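6-aminohexanoate-dimer hydrolase (Bacillus anthracis, PDB 4GB7) probably hydrolyses amide bonds of 6-aminohexanoate oligomers, as a serine hydrolase of the beta-lactamase family. Local coordinates at residues E132-T146 with A299-F313. Numbering follows the deposited sequence. Where two conformers were deposited one is given.
Sequences ESEPHGMASLAKVFT and ASAGLNATARDMARF
Glu132, in the conformer given, reaches Arg308 through OE2, which takes NH2 on its anti lone pair at 2.7 Å; the carboxylate is turned 63° from the guanidinium plane, in which OE2 lies. Glu124 and Glu284 also form salt bridges with this arginine. Two waters carry Glu132 O to the amides of Ala307 and Arg308 in the first turn of helix 307-318. His136 and Ala305 then form an antiparallel hydrogen-bonded pair, with His136 N 2.9 Å from Ala305 O at a nearly straight 169°. Beyond it, Met138, a selenomethionine, bends at its last torsion, leaving CE beside CD2 of Leu303 (3.7 Å), while SE packs against Ala305 CB (4.0 Å). Two waters lie between Leu303 O and, respectively, Met138 N and Ala139 O. Ser140 and Lys143 fit the SxxK pattern of this family, which suggests a nucleophile and its lysine partner; a nitrate ion, probably from the crystallisation liquor, is hydrogen-bonded to Ser140 OG and may mark the pocket. Lys143 turns at its last torsion, bringing NZ to Ser140 OG (2.6 Å) and to Ser300 O (2.9 Å); Asn251 adds a further bond. Phe145 is sandwiched: Phe313 stacks on one face, centroids 4.3 Å apart and planes at 28°, and Leu303 CD2 makes a CH-pi contact with the other, while selenium of Met310, in the conformer given, lies at the ring edge, a Met-aromatic contact. The contact thus joins edge strand 136-137 to strand 303-305, which strand 287-290 flanks on its other side, and packs helix 143-155 against helix 307-318, with helices 251-265 and 269-278 touching Thr146 and Ala299.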
# COMPACT_ATOMS: atom_id res chain seq x y z
N GLU A 132 4.33 -3.48 -18.46
CA GLU A 132 4.88 -4.14 -17.27
C GLU A 132 6.01 -3.38 -16.61
O GLU A 132 6.28 -3.55 -15.39
CB GLU A 132 5.38 -5.54 -17.60
CG GLU A 132 6.42 -5.62 -18.72
CD GLU A 132 6.53 -7.01 -19.29
OE1 GLU A 132 6.08 -7.24 -20.43
OE2 GLU A 132 7.07 -7.91 -18.60
N SER A 133 6.69 -2.55 -17.38
CA SER A 133 7.90 -1.86 -16.85
C SER A 133 7.63 -0.42 -16.39
O SER A 133 8.55 0.26 -15.94
CB SER A 133 9.03 -1.88 -17.89
OG SER A 133 9.49 -3.21 -18.16
N GLU A 134 6.38 0.02 -16.48
CA GLU A 134 5.99 1.39 -16.06
C GLU A 134 5.36 1.35 -14.70
O GLU A 134 4.53 0.52 -14.42
CB GLU A 134 5.05 2.05 -17.04
CG GLU A 134 5.69 2.39 -18.38
CD GLU A 134 6.74 3.51 -18.32
OE1 GLU A 134 6.69 4.42 -17.48
OE2 GLU A 134 7.67 3.47 -19.12
N PRO A 135 5.78 2.23 -13.79
CA PRO A 135 5.16 2.16 -12.48
C PRO A 135 3.63 2.36 -12.48
O PRO A 135 3.10 3.21 -13.22
CB PRO A 135 5.89 3.26 -11.71
CG PRO A 135 7.24 3.33 -12.37
CD PRO A 135 6.95 3.14 -13.82
N HIS A 136 2.95 1.68 -11.58
CA HIS A 136 1.49 1.74 -11.42
C HIS A 136 1.16 2.36 -10.11
O HIS A 136 1.91 2.22 -9.14
CB HIS A 136 1.00 0.29 -11.38
CG HIS A 136 -0.49 0.13 -11.58
ND1 HIS A 136 -1.40 0.40 -10.62
CD2 HIS A 136 -1.20 -0.31 -12.70
CE1 HIS A 136 -2.64 0.14 -11.11
NE2 HIS A 136 -2.52 -0.27 -12.39
N GLY A 137 0.05 3.07 -10.02
CA GLY A 137 -0.47 3.52 -8.71
C GLY A 137 -0.76 2.34 -7.80
O GLY A 137 -1.14 1.30 -8.24
N MSE A 138 -0.50 2.50 -6.52
CA MSE A 138 -0.73 1.42 -5.57
C MSE A 138 -1.55 1.82 -4.33
O MSE A 138 -1.74 1.01 -3.43
CB MSE A 138 0.63 0.86 -5.11
CG MSE A 138 1.50 0.42 -6.22
SE MSE A 138 3.00 -0.63 -5.65
CE MSE A 138 3.81 0.47 -4.36
N ALA A 139 -2.04 3.06 -4.29
CA ALA A 139 -2.88 3.54 -3.21
C ALA A 139 -2.19 3.18 -1.89
O ALA A 139 -1.02 3.46 -1.74
CB ALA A 139 -4.29 2.98 -3.32
N SER A 140 -2.87 2.52 -0.96
CA SER A 140 -2.34 2.32 0.40
C SER A 140 -1.26 1.23 0.52
O SER A 140 -0.73 1.02 1.59
CB SER A 140 -3.48 2.00 1.39
OG SER A 140 -4.30 3.12 1.66
N LEU A 141 -0.88 0.55 -0.57
CA LEU A 141 0.27 -0.35 -0.52
C LEU A 141 1.52 0.38 -0.04
O LEU A 141 2.36 -0.23 0.53
CB LEU A 141 0.56 -1.03 -1.84
CG LEU A 141 -0.22 -2.30 -2.14
CD1 LEU A 141 -1.63 -2.39 -1.63
CD2 LEU A 141 -0.07 -2.71 -3.59
N ALA A 142 1.63 1.69 -0.31
CA ALA A 142 2.72 2.50 0.20
C ALA A 142 2.94 2.40 1.66
O ALA A 142 4.10 2.58 2.14
CB ALA A 142 2.47 3.98 -0.16
N LYS A 143 1.89 2.14 2.43
CA LYS A 143 2.04 2.31 3.89
C LYS A 143 3.10 1.40 4.52
O LYS A 143 3.76 1.76 5.51
CB LYS A 143 0.69 2.07 4.57
CG LYS A 143 -0.34 3.13 4.23
CD LYS A 143 -1.64 2.96 4.98
CE LYS A 143 -2.55 4.19 4.87
NZ LYS A 143 -3.16 4.45 3.53
N VAL A 144 3.26 0.22 3.95
CA VAL A 144 4.18 -0.78 4.49
C VAL A 144 5.65 -0.33 4.38
O VAL A 144 6.46 -0.76 5.16
CB VAL A 144 3.95 -2.19 3.92
CG1 VAL A 144 2.53 -2.66 4.30
CG2 VAL A 144 4.23 -2.28 2.41
N PHE A 145 5.95 0.55 3.45
CA PHE A 145 7.30 1.12 3.30
C PHE A 145 7.60 2.07 4.41
O PHE A 145 8.71 2.01 4.95
CB PHE A 145 7.43 1.74 1.91
CG PHE A 145 7.42 0.70 0.82
CD1 PHE A 145 8.57 0.07 0.45
CD2 PHE A 145 6.25 0.35 0.21
CE1 PHE A 145 8.56 -0.93 -0.50
CE2 PHE A 145 6.21 -0.63 -0.73
CZ PHE A 145 7.37 -1.27 -1.10
N THR A 146 6.67 2.97 4.72
CA THR A 146 6.80 3.82 5.90
C THR A 146 6.92 2.99 7.16
O THR A 146 7.81 3.24 8.00
CB THR A 146 5.65 4.84 5.99
OG1 THR A 146 5.83 5.79 4.94
CG2 THR A 146 5.62 5.58 7.34
N ALA A 299 3.01 9.65 1.73
CA ALA A 299 3.49 8.41 2.29
C ALA A 299 2.40 7.33 2.36
O ALA A 299 2.70 6.13 2.37
CB ALA A 299 4.06 8.67 3.70
N SER A 300 1.15 7.77 2.45
CA SER A 300 0.02 6.89 2.74
C SER A 300 -0.56 6.33 1.48
O SER A 300 -1.26 5.34 1.54
CB SER A 300 -1.08 7.63 3.52
OG SER A 300 -1.59 8.71 2.77
N ALA A 301 -0.25 6.93 0.34
CA ALA A 301 -1.03 6.57 -0.88
C ALA A 301 -0.35 6.81 -2.22
O ALA A 301 -0.96 6.53 -3.29
CB ALA A 301 -2.34 7.33 -0.84
N GLY A 302 0.86 7.36 -2.21
CA GLY A 302 1.45 7.90 -3.45
C GLY A 302 2.59 7.17 -4.15
O GLY A 302 3.17 7.69 -5.10
N LEU A 303 2.93 5.97 -3.67
CA LEU A 303 4.03 5.20 -4.26
C LEU A 303 3.53 4.48 -5.49
O LEU A 303 2.46 3.91 -5.47
CB LEU A 303 4.62 4.21 -3.26
CG LEU A 303 5.91 3.49 -3.67
CD1 LEU A 303 7.08 4.44 -3.97
CD2 LEU A 303 6.27 2.50 -2.57
N ASN A 304 4.30 4.57 -6.55
CA ASN A 304 4.06 3.98 -7.88
C ASN A 304 5.27 3.08 -8.18
O ASN A 304 6.43 3.53 -8.09
CB ASN A 304 3.97 5.05 -8.94
CG ASN A 304 2.67 5.85 -8.88
OD1 ASN A 304 1.80 5.69 -9.77
ND2 ASN A 304 2.50 6.64 -7.83
N ALA A 305 5.01 1.81 -8.50
CA ALA A 305 6.08 0.83 -8.71
C ALA A 305 5.64 -0.21 -9.74
O ALA A 305 4.44 -0.31 -10.05
CB ALA A 305 6.46 0.14 -7.41
N THR A 306 6.58 -0.97 -10.26
CA THR A 306 6.19 -2.07 -11.15
C THR A 306 5.81 -3.33 -10.34
O THR A 306 6.14 -3.48 -9.15
CB THR A 306 7.29 -2.46 -12.16
OG1 THR A 306 8.32 -3.17 -11.46
CG2 THR A 306 7.82 -1.26 -12.95
N ALA A 307 5.04 -4.21 -10.96
CA ALA A 307 4.49 -5.38 -10.29
C ALA A 307 5.57 -6.37 -9.86
O ALA A 307 5.51 -6.90 -8.72
CB ALA A 307 3.44 -6.10 -11.15
N ARG A 308 6.52 -6.65 -10.75
CA ARG A 308 7.61 -7.52 -10.39
C ARG A 308 8.46 -6.92 -9.28
O ARG A 308 8.95 -7.65 -8.45
CB ARG A 308 8.50 -7.86 -11.58
CG ARG A 308 7.83 -8.88 -12.48
CD ARG A 308 8.78 -9.53 -13.49
NE ARG A 308 9.42 -8.56 -14.34
CZ ARG A 308 8.95 -8.10 -15.51
NH1 ARG A 308 9.66 -7.20 -16.17
NH2 ARG A 308 7.81 -8.55 -16.04
N ASP A 309 8.62 -5.60 -9.29
CA ASP A 309 9.41 -4.99 -8.23
C ASP A 309 8.69 -5.12 -6.89
O ASP A 309 9.33 -5.38 -5.86
CB ASP A 309 9.76 -3.52 -8.55
CG ASP A 309 10.91 -3.42 -9.58
OD1 ASP A 309 11.60 -4.46 -9.80
OD2 ASP A 309 11.20 -2.33 -10.10
N MSE A 310 7.39 -4.93 -6.87
CA MSE A 310 6.62 -5.17 -5.66
C MSE A 310 6.71 -6.61 -5.22
O MSE A 310 6.77 -6.89 -4.05
CB MSE A 310 5.17 -4.80 -5.81
CG MSE A 310 4.94 -3.35 -5.83
SE MSE A 310 5.54 -2.47 -4.18
CE MSE A 310 5.24 -3.89 -2.89
N ALA A 311 6.77 -7.55 -6.17
CA ALA A 311 6.95 -8.95 -5.84
C ALA A 311 8.30 -9.23 -5.18
O ALA A 311 8.40 -10.07 -4.28
CB ALA A 311 6.79 -9.78 -7.09
N ARG A 312 9.35 -8.54 -5.63
CA ARG A 312 10.64 -8.65 -5.00
C ARG A 312 10.56 -8.22 -3.55
O ARG A 312 11.10 -8.89 -2.66
CB ARG A 312 11.69 -7.80 -5.71
CG ARG A 312 12.00 -8.24 -7.14
CD ARG A 312 13.02 -7.33 -7.85
NE ARG A 312 13.51 -7.99 -9.04
CZ ARG A 312 12.87 -7.98 -10.21
NH1 ARG A 312 11.75 -7.28 -10.38
NH2 ARG A 312 13.34 -8.69 -11.22
N PHE A 313 9.86 -7.13 -3.29
CA PHE A 313 9.69 -6.67 -1.90
C PHE A 313 8.87 -7.70 -1.06
O PHE A 313 9.16 -8.00 0.05
CB PHE A 313 8.97 -5.34 -1.88
CG PHE A 313 8.71 -4.81 -0.49
CD1 PHE A 313 9.76 -4.36 0.26
CD2 PHE A 313 7.43 -4.76 0.06
CE1 PHE A 313 9.54 -3.86 1.52
CE2 PHE A 313 7.21 -4.25 1.33
CZ PHE A 313 8.26 -3.80 2.05
O HOH W 1 4.13 -3.63 -13.57
O HOH W 2 6.50 -5.95 -13.71
O HOH W 3 1.15 5.30 -12.34
O HOH W 4 -0.35 5.33 -5.61
O HOH W 5 1.25 3.74 -3.02
O HOH W 6 5.18 5.08 2.28